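Local structure of acyltransferase (Actinoplanes teichomyceticus, 4Q38) at residues L50-L60 with A70-P80. The protein transfers long aliphatic acyl groups from acyl-CoA to the amino sugar of teicoplanin-type glycopeptide antibiotics. Residues are numbered along the deposited sequence; the frame is centred on the assembly and turned at random.
Sequences LPRGEEARDLL and AEEIVAAAPDP
V74 fits as a knob into the hole formed by G53, A56, R57 and L60. CG1 is anti to the backbone N (chi1 172°) and faces the G53 backbone. CG2 lies 3.5 Å from R57 CD and also touches A56 CB and L60 CD1.

L60 extends the apolar seam towards the turn between the helices. Its CB lies 3.9 Å from A70 CB, and its CD1 meets I73 CG2 at a similar distance. V65, in that turn, touches both L60 and I73. At the other end, L50 crosses P78 at about a right angle, and L50 CD1 packs on CG and CD of the proline ring.

The polar link is made by R52. Both terminal nitrogens of its guanidinium converge on P78 O and donate hydrogen bonds to it, R52 NH1 at 2.9 Å and R52 NH2 at 3.1 Å. The NH2 bond lies in the carbonyl plane, whereas NH1 is tilted from it by 35°. The paired bonds restrict rotation of the guanidinium. A77 CB rests 3.5 Å from R52 NH1.

Two bends in the R57 chain, about CB-CG and CG-CD, bring one guanidinium face over the backbone N of E71. R57 NH1 comes within 3.1 Å of E71 CG. None of the R57 N-H groups is aimed at the E71 carboxylate, so any attraction is probably one of charge at a distance. The salt bridge of R57 goes to E67, on the same helix as E71.

W87 and L86 of helix 84-98 border the L50, R52 and P78 end. The arrangement is a roughly antiparallel helical hairpin; the axes of 53-60 and 70-76 approach to 9.8 Å at 143°. It belongs to the N-acyltransferase N-terminal domain, away from the CoA and sugar pockets.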
loop_
_atom_site.group_PDB
_atom_site.type_symbol
_atom_site.label_atom_id
_atom_site.label_comp_id
_atom_site.label_asym_id
_atom_site.label_seq_id
_atom_site.Cartn_x
_atom_site.Cartn_y
_atom_site.Cartn_z
ATOM N N LEU A 50 17.671 12.804 -3.627
ATOM C CA LEU A 50 16.399 13.066 -4.285
ATOM C C LEU A 50 16.635 13.555 -5.703
ATOM O O LEU A 50 17.450 14.457 -5.925
ATOM C CB LEU A 50 15.544 14.073 -3.511
ATOM C CG LEU A 50 15.018 13.704 -2.122
ATOM C CD1 LEU A 50 14.237 14.880 -1.548
ATOM C CD2 LEU A 50 14.168 12.432 -2.126
ATOM N N PRO A 51 15.921 12.961 -6.676
ATOM C CA PRO A 51 15.903 13.545 -8.010
ATOM C C PRO A 51 15.267 14.943 -7.948
ATOM O O PRO A 51 14.371 15.185 -7.130
ATOM C CB PRO A 51 15.003 12.588 -8.794
ATOM C CG PRO A 51 14.094 12.007 -7.755
ATOM C CD PRO A 51 14.976 11.834 -6.552
ATOM N N ARG A 52 15.739 15.850 -8.796
ATOM C CA ARG A 52 15.218 17.215 -8.838
ATOM C C ARG A 52 14.831 17.547 -10.279
ATOM O O ARG A 52 15.280 16.885 -11.217
ATOM C CB ARG A 52 16.265 18.221 -8.315
ATOM C CG ARG A 52 17.006 17.830 -7.034
ATOM C CD ARG A 52 16.315 18.318 -5.763
ATOM N NE ARG A 52 17.074 18.015 -4.543
ATOM C CZ ARG A 52 16.711 18.378 -3.310
ATOM N NH1 ARG A 52 15.597 19.070 -3.110
ATOM N NH2 ARG A 52 17.462 18.052 -2.266
ATOM N N GLY A 53 13.982 18.558 -10.451
ATOM C CA GLY A 53 13.638 19.070 -11.782
ATOM C C GLY A 53 13.013 18.057 -12.720
ATOM O O GLY A 53 12.162 17.260 -12.314
ATOM N N GLU A 54 13.442 18.087 -13.978
ATOM C CA GLU A 54 12.883 17.219 -15.011
ATOM C C GLU A 54 13.188 15.735 -14.799
ATOM O O GLU A 54 12.425 14.877 -15.244
ATOM C CB GLU A 54 13.316 17.680 -16.405
ATOM C CG GLU A 54 12.640 18.972 -16.852
ATOM C CD GLU A 54 11.132 18.832 -16.965
ATOM O OE1 GLU A 54 10.412 19.391 -16.110
ATOM O OE2 GLU A 54 10.667 18.146 -17.904
ATOM N N GLU A 55 14.297 15.440 -14.123
ATOM C CA GLU A 55 14.575 14.076 -13.692
ATOM C C GLU A 55 13.477 13.606 -12.735
ATOM O O GLU A 55 12.919 12.526 -12.912
ATOM C CB GLU A 55 15.936 13.978 -13.010
ATOM C CG GLU A 55 16.315 12.546 -12.658
ATOM C CD GLU A 55 17.559 12.445 -11.801
ATOM O OE1 GLU A 55 18.223 13.473 -11.570
ATOM O OE2 GLU A 55 17.878 11.328 -11.357
ATOM N N ALA A 56 13.175 14.431 -11.733
ATOM C CA ALA A 56 12.116 14.139 -10.770
ATOM C C ALA A 56 10.753 14.040 -11.450
ATOM O O ALA A 56 9.960 13.153 -11.129
ATOM C CB ALA A 56 12.091 15.181 -9.662
ATOM N N ARG A 57 10.492 14.938 -12.399
ATOM C CA ARG A 57 9.234 14.912 -13.142
ATOM C C ARG A 57 9.089 13.664 -14.007
ATOM O O ARG A 57 7.987 13.126 -14.144
ATOM C CB ARG A 57 9.046 16.185 -13.986
ATOM C CG ARG A 57 8.791 17.453 -13.172
ATOM C CD ARG A 57 7.518 17.394 -12.319
ATOM N NE ARG A 57 6.288 17.274 -13.108
ATOM C CZ ARG A 57 5.549 18.301 -13.529
ATOM N NH1 ARG A 57 5.906 19.552 -13.253
ATOM N NH2 ARG A 57 4.449 18.072 -14.235
ATOM N N ASP A 58 10.198 13.206 -14.586
ATOM C CA ASP A 58 10.190 11.987 -15.390
ATOM C C ASP A 58 9.885 10.764 -14.519
ATOM O O ASP A 58 9.065 9.916 -14.885
ATOM C CB ASP A 58 11.521 11.793 -16.123
ATOM C CG ASP A 58 11.664 12.686 -17.361
ATOM O OD1 ASP A 58 10.672 13.300 -17.813
ATOM O OD2 ASP A 58 12.794 12.764 -17.884
ATOM N N LEU A 59 10.545 10.683 -13.366
ATOM C CA LEU A 59 10.327 9.558 -12.455
ATOM C C LEU A 59 8.893 9.538 -11.924
ATOM O O LEU A 59 8.227 8.509 -11.990
ATOM C CB LEU A 59 11.342 9.559 -11.311
ATOM C CG LEU A 59 11.276 8.361 -10.351
ATOM C CD1 LEU A 59 11.398 7.030 -11.090
ATOM C CD2 LEU A 59 12.360 8.488 -9.291
ATOM N N LEU A 60 8.414 10.680 -11.431
ATOM C CA LEU A 60 7.027 10.786 -10.953
ATOM C C LEU A 60 5.995 10.365 -12.009
ATOM O O LEU A 60 4.982 9.720 -11.688
ATOM C CB LEU A 60 6.739 12.196 -10.405
ATOM C CG LEU A 60 7.423 12.512 -9.062
ATOM C CD1 LEU A 60 7.578 14.011 -8.823
ATOM C CD2 LEU A 60 6.699 11.852 -7.891
ATOM N N ALA A 70 2.619 15.896 -8.784
ATOM C CA ALA A 70 4.031 15.804 -9.169
ATOM C C ALA A 70 4.709 17.180 -9.207
ATOM O O ALA A 70 5.825 17.345 -8.690
ATOM C CB ALA A 70 4.178 15.088 -10.504
ATOM N N GLU A 71 4.022 18.160 -9.801
ATOM C CA GLU A 71 4.488 19.555 -9.800
ATOM C C GLU A 71 4.760 20.011 -8.384
ATOM O O GLU A 71 5.819 20.568 -8.093
ATOM C CB GLU A 71 3.431 20.493 -10.384
ATOM C CG GLU A 71 3.326 20.509 -11.893
ATOM C CD GLU A 71 2.153 21.350 -12.364
ATOM O OE1 GLU A 71 2.196 22.585 -12.173
ATOM O OE2 GLU A 71 1.187 20.774 -12.913
ATOM N N GLU A 72 3.785 19.781 -7.509
ATOM C CA GLU A 72 3.876 20.202 -6.116
ATOM C C GLU A 72 4.997 19.475 -5.378
ATOM O O GLU A 72 5.715 20.073 -4.561
ATOM C CB GLU A 72 2.534 19.997 -5.403
ATOM C CG GLU A 72 1.419 20.897 -5.931
ATOM C CD GLU A 72 0.077 20.667 -5.251
ATOM O OE1 GLU A 72 -0.030 19.788 -4.362
ATOM O OE2 GLU A 72 -0.880 21.384 -5.606
ATOM N N ILE A 73 5.142 18.184 -5.666
ATOM C CA ILE A 73 6.179 17.363 -5.037
ATOM C C ILE A 73 7.570 17.910 -5.385
ATOM O O ILE A 73 8.422 18.079 -4.508
ATOM C CB ILE A 73 6.055 15.875 -5.457
ATOM C CG1 ILE A 73 4.840 15.227 -4.774
ATOM C CG2 ILE A 73 7.332 15.110 -5.128
ATOM C CD1 ILE A 73 4.239 14.049 -5.527
ATOM N N VAL A 74 7.783 18.204 -6.664
ATOM C CA VAL A 74 9.074 18.716 -7.126
ATOM C C VAL A 74 9.344 20.091 -6.505
ATOM O O VAL A 74 10.458 20.368 -6.043
ATOM C CB VAL A 74 9.157 18.754 -8.671
ATOM C CG1 VAL A 74 10.421 19.463 -9.146
ATOM C CG2 VAL A 74 9.117 17.330 -9.238
ATOM N N ALA A 75 8.306 20.920 -6.453
ATOM C CA ALA A 75 8.425 22.284 -5.939
ATOM C C ALA A 75 8.822 22.300 -4.467
ATOM O O ALA A 75 9.637 23.118 -4.045
ATOM C CB ALA A 75 7.125 23.048 -6.150
ATOM N N ALA A 76 8.265 21.379 -3.690
ATOM C CA ALA A 76 8.456 21.387 -2.240
ATOM C C ALA A 76 9.601 20.523 -1.724
ATOM O O ALA A 76 9.820 20.465 -0.515
ATOM C CB ALA A 76 7.162 21.002 -1.546
ATOM N N ALA A 77 10.327 19.862 -2.625
ATOM C CA ALA A 77 11.396 18.935 -2.230
ATOM C C ALA A 77 12.296 19.548 -1.166
ATOM O O ALA A 77 12.760 20.682 -1.316
ATOM C CB ALA A 77 12.203 18.477 -3.436
ATOM N N PRO A 78 12.515 18.811 -0.064
ATOM C CA PRO A 78 13.274 19.352 1.044
ATOM C C PRO A 78 14.768 19.502 0.750
ATOM O O PRO A 78 15.284 18.945 -0.225
ATOM C CB PRO A 78 13.044 18.328 2.155
ATOM C CG PRO A 78 12.823 17.047 1.415
ATOM C CD PRO A 78 11.986 17.467 0.244
ATOM N N ASP A 79 15.431 20.269 1.609
ATOM C CA ASP A 79 16.840 20.588 1.481
ATOM C C ASP A 79 17.545 20.208 2.787
ATOM O O ASP A 79 17.013 20.483 3.863
ATOM C CB ASP A 79 16.971 22.093 1.213
ATOM C CG ASP A 79 18.391 22.566 1.264
ATOM O OD1 ASP A 79 19.075 22.513 0.222
ATOM O OD2 ASP A 79 18.820 22.986 2.352
ATOM N N PRO A 80 18.744 19.587 2.704
ATOM C CA PRO A 80 19.493 19.193 3.908
ATOM C C PRO A 80 19.744 20.336 4.899
ATOM O O PRO A 80 19.778 20.106 6.106
ATOM C CB PRO A 80 20.840 18.702 3.350
ATOM C CG PRO A 80 20.567 18.330 1.940
ATOM C CD PRO A 80 19.471 19.241 1.466
#